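Local structure of MHP1 (Microbacterium liquefaciens, 2JLN) at residues T20-R25 against C234-N239; A83-I88 against R461-L466. The protein is a sodium-dependent symporter that takes up 5-aryl-substituted hydantoins, such as 5-benzyl and 5-indolylmethyl hydantoin, across the membrane. All coordinates share one frame; numbering follows the deposited sequence.

How the contacts relate
Neither contact belongs to the protein's deep core: both are partly buried, their centres lie about 22 and 23 Å from the centre of the chain, on the same side of it, and both are away from the sodium and substrate sites. Contact 1 joins two loops, and an arginine makes its one hydrogen bond across to a backbone carbonyl. Contact 2 sets a helix end against a short helix near the C-terminus, with a salt bridge between side chains and a leucine methyl at the edge of an indole. The centres are about 9 Å apart and the two share a network, since Arg25 reaches Ile84 O while Tyr22 OH meets both Arg85 and Glu463.

Contact 1 of 2, residues T20-R25 against C234-N239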
loop_
_atom_site.group_PDB
_atom_site.type_symbol
_atom_site.label_atom_id
_atom_site.label_comp_id
_atom_site.label_asym_id
_atom_site.label_seq_id
_atom_site.Cartn_x
_atom_site.Cartn_y
_atom_site.Cartn_z
ATOM N N THR A 20 14.242 -11.601 -8.277
ATOM C CA THR A 20 14.927 -10.451 -8.817
ATOM C C THR A 20 16.341 -10.506 -8.321
ATOM O O THR A 20 16.577 -10.429 -7.105
ATOM C CB THR A 20 14.234 -9.135 -8.362
ATOM O OG1 THR A 20 12.973 -9.013 -9.047
ATOM C CG2 THR A 20 15.100 -7.901 -8.644
ATOM N N ARG A 21 17.271 -10.633 -9.274
ATOM C CA ARG A 21 18.693 -10.847 -9.000
ATOM C C ARG A 21 19.390 -9.705 -8.293
ATOM O O ARG A 21 19.064 -8.535 -8.550
ATOM C CB ARG A 21 19.425 -11.158 -10.288
ATOM C CG ARG A 21 18.919 -12.402 -10.925
ATOM C CD ARG A 21 19.944 -13.126 -11.779
ATOM N NE ARG A 21 19.283 -14.243 -12.434
ATOM C CZ ARG A 21 19.560 -15.506 -12.183
ATOM N NH1 ARG A 21 20.523 -15.795 -11.337
ATOM N NH2 ARG A 21 18.892 -16.465 -12.795
ATOM N N TYR A 22 20.351 -10.077 -7.418
ATOM C CA TYR A 22 21.194 -9.147 -6.634
ATOM C C TYR A 22 21.739 -8.035 -7.525
ATOM O O TYR A 22 21.658 -6.844 -7.217
ATOM C CB TYR A 22 22.383 -9.860 -5.961
ATOM C CG TYR A 22 22.038 -10.996 -5.008
ATOM C CD1 TYR A 22 21.104 -10.841 -3.997
ATOM C CD2 TYR A 22 22.675 -12.211 -5.107
ATOM C CE1 TYR A 22 20.813 -11.868 -3.134
ATOM C CE2 TYR A 22 22.392 -13.237 -4.254
ATOM C CZ TYR A 22 21.462 -13.069 -3.268
ATOM O OH TYR A 22 21.195 -14.133 -2.430
ATOM N N ALA A 23 22.290 -8.441 -8.652
ATOM C CA ALA A 23 22.804 -7.479 -9.588
ATOM C C ALA A 23 21.693 -6.644 -10.200
ATOM O O ALA A 23 21.967 -5.544 -10.646
ATOM C CB ALA A 23 23.629 -8.160 -10.670
ATOM N N GLU A 24 20.457 -7.135 -10.236
ATOM C CA GLU A 24 19.368 -6.337 -10.814
ATOM C C GLU A 24 18.726 -5.288 -9.834
ATOM O O GLU A 24 17.817 -4.536 -10.206
ATOM C CB GLU A 24 18.285 -7.251 -11.414
ATOM C CG GLU A 24 18.801 -8.354 -12.324
ATOM C CD GLU A 24 17.738 -9.479 -12.680
ATOM O OE1 GLU A 24 17.872 -10.078 -13.796
ATOM O OE2 GLU A 24 16.797 -9.784 -11.867
ATOM N N ARG A 25 19.187 -5.221 -8.589
ATOM C CA ARG A 25 18.482 -4.388 -7.606
ATOM C C ARG A 25 18.839 -2.890 -7.698
ATOM O O ARG A 25 19.973 -2.550 -7.965
ATOM C CB ARG A 25 18.704 -4.943 -6.194
ATOM C CG ARG A 25 18.487 -6.458 -6.088
ATOM C CD ARG A 25 17.128 -6.804 -5.514
ATOM N NE ARG A 25 16.914 -8.238 -5.350
ATOM C CZ ARG A 25 16.908 -8.868 -4.180
ATOM N NH1 ARG A 25 17.122 -8.215 -3.041
ATOM N NH2 ARG A 25 16.689 -10.169 -4.152
ATOM N N CYS A 234 14.802 -3.794 -3.507
ATOM C CA CYS A 234 15.773 -3.140 -2.637
ATOM C C CYS A 234 17.113 -3.857 -2.597
ATOM O O CYS A 234 17.199 -5.061 -2.844
ATOM C CB CYS A 234 15.238 -3.073 -1.209
ATOM S SG CYS A 234 14.060 -1.746 -0.890
ATOM N N LYS A 235 18.146 -3.106 -2.229
ATOM C CA LYS A 235 19.517 -3.587 -2.267
ATOM C C LYS A 235 19.849 -4.482 -1.088
ATOM O O LYS A 235 19.599 -4.113 0.042
ATOM C CB LYS A 235 20.458 -2.395 -2.296
ATOM C CG LYS A 235 20.609 -1.828 -3.670
ATOM C CD LYS A 235 21.412 -0.570 -3.645
ATOM C CE LYS A 235 21.333 0.154 -4.981
ATOM N NZ LYS A 235 21.570 1.627 -4.802
ATOM N N VAL A 236 20.429 -5.650 -1.345
ATOM C CA VAL A 236 20.759 -6.575 -0.264
ATOM C C VAL A 236 22.193 -7.041 -0.428
ATOM O O VAL A 236 22.674 -7.144 -1.556
ATOM C CB VAL A 236 19.816 -7.814 -0.275
ATOM C CG1 VAL A 236 20.279 -8.831 -1.285
ATOM C CG2 VAL A 236 19.724 -8.454 1.105
ATOM N N ASP A 237 22.882 -7.299 0.686
ATOM C CA ASP A 237 24.175 -8.009 0.666
ATOM C C ASP A 237 23.887 -9.454 1.033
ATOM O O ASP A 237 23.542 -9.761 2.182
ATOM C CB ASP A 237 25.188 -7.367 1.646
ATOM C CG ASP A 237 26.405 -8.283 1.990
ATOM O OD1 ASP A 237 27.012 -8.903 1.073
ATOM O OD2 ASP A 237 26.767 -8.353 3.198
ATOM N N PRO A 238 24.007 -10.343 0.045
ATOM C CA PRO A 238 23.699 -11.779 0.162
ATOM C C PRO A 238 24.493 -12.452 1.286
ATOM O O PRO A 238 24.053 -13.468 1.837
ATOM C CB PRO A 238 24.128 -12.336 -1.203
ATOM C CG PRO A 238 25.065 -11.260 -1.784
ATOM C CD PRO A 238 24.473 -9.981 -1.308
ATOM N N ASN A 239 25.649 -11.860 1.615
ATOM C CA ASN A 239 26.589 -12.380 2.626
ATOM C C ASN A 239 26.499 -11.704 3.976
ATOM O O ASN A 239 27.524 -11.499 4.631
ATOM C CB ASN A 239 28.026 -12.240 2.141
ATOM C CG ASN A 239 28.339 -13.187 1.031
ATOM O OD1 ASN A 239 28.303 -14.397 1.229
ATOM N ND2 ASN A 239 28.635 -12.655 -0.154
#
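Arg25 meets Cys234, and Tyr22 meets Val236 and Pro238, where two loops of the LeuT-like fold of the APC clan come together. Segment 20-25 leads into transmembrane helix 1; 234-239 lies between helix 228-231 and helix 242-278, on the way from transmembrane helix 6 to 7.

The polar part belongs to Arg25, whose flat, multiply donating guanidinium suits a place among backbone carbonyls. NH1 gives a nearly straight hydrogen bond to Cys234 O (3.2 Å, 166° at the hydrogen), with the oxygen close to the guanidinium plane. At another part of the rim the group grips its own segment side-on: NE and NH2 both donate to Thr20 O, at 2.8 Å from NE and 3.0 Å from NH2. The bend at chi2 (-100°) carries CD round beside Cys234 O. NH1 has a further acceptor in Ile84 O, so three separate parts of the chain meet at one side chain, and several bonds fix its rotation.

The apolar part is built on the Tyr22 ring. Its CG stands anti to the carbonyl carbon (chi1 -58°), and the ring beyond runs toward Val236 and Pro238. Val236 CG1 approaches obliquely, 3.5 Å from Tyr22 CD1 and 3.7 Å from Arg25 NH1; beta-branched valine holds this methyl close to its backbone, filling the angle between ring and guanidinium. The ring's hydroxyl bonds to Arg85 NH1 and Glu463 OE1. Pro238 sets CB over one face of the ring in a CH-pi contact, 3.8 Å from the Tyr22 centroid and displaced toward CZ, to which it comes within 3.5 Å.

Contact 2 of 2, residues A83-I88 against R461-L466; sequences AIRWGI and RNEDYL
Arg85 bends at chi2 (-66°) and Glu463 likewise at chi2 (-76°), each torsion turning CD aside from an extended course. The two side chains cross at about a right angle and meet in a salt bridge. Arg85 NH2 donates to Glu463 OE2 at 3.1 Å, nearly along the carboxylate's C-O axis, with guanidinium and carboxylate planes 67° apart. Both charges have Tyr22 as an outside partner. Arg85 CD lies over the centre of the Trp86 ring. With an alanine in place of Arg85, Glu463 OE2 would probably lose its positive mate and that face of the indole its cover.

The pairing joins the end of helix 81-86, which follows transmembrane helix 2, to the short, weakly bonded helix near 462-466, close to the C-terminus. Gly87 ends the first helix with a positive phi, a backbone state that glycine enters easily.

Beside the salt bridge, Leu466 CD1 packs at the edge of the indole, 3.9 Å from Trp86 CE3, where the apolar C-H rim suits a leucine methyl. Asn462 is anchored through its amide: OD1 pairs with Leu391 N and ND2 with Ile389 O. The same ND2 lies over a face of the indole, 4.2 Å from Trp86 CH2.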
loop_
_atom_site.group_PDB
_atom_site.type_symbol
_atom_site.label_atom_id
_atom_site.label_comp_id
_atom_site.label_asym_id
_atom_site.label_seq_id
_atom_site.Cartn_x
_atom_site.Cartn_y
_atom_site.Cartn_z
ATOM N N ALA A 83 10.865 -10.548 1.114
ATOM C CA ALA A 83 10.896 -10.027 -0.244
ATOM C C ALA A 83 12.238 -9.381 -0.544
ATOM O O ALA A 83 12.755 -9.488 -1.655
ATOM C CB ALA A 83 9.780 -9.043 -0.450
ATOM N N ILE A 84 12.802 -8.696 0.445
ATOM C CA ILE A 84 14.123 -8.083 0.314
ATOM C C ILE A 84 15.213 -9.161 0.117
ATOM O O ILE A 84 16.046 -9.074 -0.799
ATOM C CB ILE A 84 14.421 -7.195 1.544
ATOM C CG1 ILE A 84 13.571 -5.925 1.488
ATOM C CG2 ILE A 84 15.883 -6.839 1.629
ATOM C CD1 ILE A 84 13.703 -5.029 2.677
ATOM N N ARG A 85 15.193 -10.194 0.955
ATOM C CA ARG A 85 16.225 -11.217 0.918
ATOM C C ARG A 85 16.159 -12.074 -0.357
ATOM O O ARG A 85 17.200 -12.342 -0.961
ATOM C CB ARG A 85 16.139 -12.091 2.177
ATOM C CG ARG A 85 17.431 -12.758 2.610
ATOM C CD ARG A 85 17.827 -13.747 1.574
ATOM N NE ARG A 85 19.096 -14.413 1.841
ATOM C CZ ARG A 85 19.900 -14.868 0.880
ATOM N NH1 ARG A 85 19.577 -14.686 -0.394
ATOM N NH2 ARG A 85 21.034 -15.488 1.190
ATOM N N TRP A 86 14.953 -12.483 -0.770
ATOM C CA TRP A 86 14.798 -13.477 -1.839
ATOM C C TRP A 86 14.255 -12.942 -3.149
ATOM O O TRP A 86 14.005 -13.713 -4.076
ATOM C CB TRP A 86 13.916 -14.650 -1.397
ATOM C CG TRP A 86 14.429 -15.381 -0.202
ATOM C CD1 TRP A 86 13.831 -15.467 1.038
ATOM C CD2 TRP A 86 15.657 -16.115 -0.105
ATOM N NE1 TRP A 86 14.616 -16.210 1.891
ATOM C CE2 TRP A 86 15.740 -16.622 1.213
ATOM C CE3 TRP A 86 16.700 -16.392 -0.999
ATOM C CZ2 TRP A 86 16.819 -17.405 1.642
ATOM C CZ3 TRP A 86 17.770 -17.169 -0.562
ATOM C CH2 TRP A 86 17.817 -17.665 0.736
ATOM N N GLY A 87 14.052 -11.636 -3.219
ATOM C CA GLY A 87 13.554 -10.999 -4.424
ATOM C C GLY A 87 12.191 -11.409 -4.975
ATOM O O GLY A 87 11.946 -11.175 -6.143
ATOM N N ILE A 88 11.288 -11.972 -4.165
ATOM C CA ILE A 88 10.011 -12.502 -4.679
ATOM C C ILE A 88 8.762 -11.606 -4.592
ATOM O O ILE A 88 8.703 -10.692 -3.785
ATOM C CB ILE A 88 9.667 -13.899 -4.069
ATOM C CG1 ILE A 88 9.662 -13.869 -2.548
ATOM C CG2 ILE A 88 10.632 -14.976 -4.553
ATOM C CD1 ILE A 88 9.186 -15.180 -1.931
ATOM N N ARG A 461 19.197 -25.096 -4.603
ATOM C CA ARG A 461 19.293 -24.283 -5.826
ATOM C C ARG A 461 18.910 -22.782 -5.639
ATOM O O ARG A 461 18.894 -22.014 -6.618
ATOM C CB ARG A 461 18.489 -24.907 -6.984
ATOM C CG ARG A 461 18.614 -26.433 -7.101
ATOM C CD ARG A 461 18.229 -26.975 -8.493
ATOM N NE ARG A 461 17.160 -26.221 -9.154
ATOM C CZ ARG A 461 17.355 -25.311 -10.124
ATOM N NH1 ARG A 461 18.598 -25.031 -10.562
ATOM N NH2 ARG A 461 16.303 -24.672 -10.663
ATOM N N ASN A 462 18.611 -22.366 -4.400
ATOM C CA ASN A 462 18.108 -21.005 -4.152
ATOM C C ASN A 462 19.014 -19.917 -4.734
ATOM O O ASN A 462 18.549 -18.925 -5.303
ATOM C CB ASN A 462 17.913 -20.739 -2.650
ATOM C CG ASN A 462 16.572 -21.218 -2.124
ATOM O OD1 ASN A 462 15.644 -21.497 -2.886
ATOM N ND2 ASN A 462 16.464 -21.311 -0.805
ATOM N N GLU A 463 20.316 -20.102 -4.571
ATOM C CA GLU A 463 21.252 -19.062 -4.930
ATOM C C GLU A 463 21.453 -19.045 -6.438
ATOM O O GLU A 463 21.894 -18.047 -7.012
ATOM C CB GLU A 463 22.552 -19.260 -4.172
ATOM C CG GLU A 463 22.419 -19.011 -2.678
ATOM C CD GLU A 463 22.346 -17.529 -2.345
ATOM O OE1 GLU A 463 22.800 -16.707 -3.170
ATOM O OE2 GLU A 463 21.839 -17.177 -1.253
ATOM N N ASP A 464 21.091 -20.153 -7.077
ATOM C CA ASP A 464 21.053 -20.224 -8.532
ATOM C C ASP A 464 20.108 -19.181 -9.110
ATOM O O ASP A 464 20.418 -18.577 -10.126
ATOM C CB ASP A 464 20.582 -21.601 -8.993
ATOM C CG ASP A 464 21.673 -22.664 -8.939
ATOM O OD1 ASP A 464 22.833 -22.362 -8.570
ATOM O OD2 ASP A 464 21.340 -23.822 -9.278
ATOM N N TYR A 465 18.948 -18.989 -8.480
ATOM C CA TYR A 465 17.964 -17.990 -8.930
ATOM C C TYR A 465 18.418 -16.529 -8.835
ATOM O O TYR A 465 17.951 -15.675 -9.597
ATOM C CB TYR A 465 16.663 -18.137 -8.149
ATOM C CG TYR A 465 15.890 -19.356 -8.514
ATOM C CD1 TYR A 465 16.170 -20.565 -7.926
ATOM C CD2 TYR A 465 14.888 -19.300 -9.471
ATOM C CE1 TYR A 465 15.461 -21.693 -8.276
ATOM C CE2 TYR A 465 14.172 -20.419 -9.830
ATOM C CZ TYR A 465 14.456 -21.617 -9.226
ATOM O OH TYR A 465 13.763 -22.755 -9.563
ATOM N N LEU A 466 19.318 -16.248 -7.897
ATOM C CA LEU A 466 19.750 -14.881 -7.625
ATOM C C LEU A 466 21.154 -14.504 -8.102
ATOM O O LEU A 466 21.343 -13.407 -8.651
ATOM C CB LEU A 466 19.655 -14.607 -6.134
ATOM C CG LEU A 466 18.246 -14.891 -5.709
ATOM C CD1 LEU A 466 18.138 -14.757 -4.198
ATOM C CD2 LEU A 466 17.374 -13.904 -6.471
#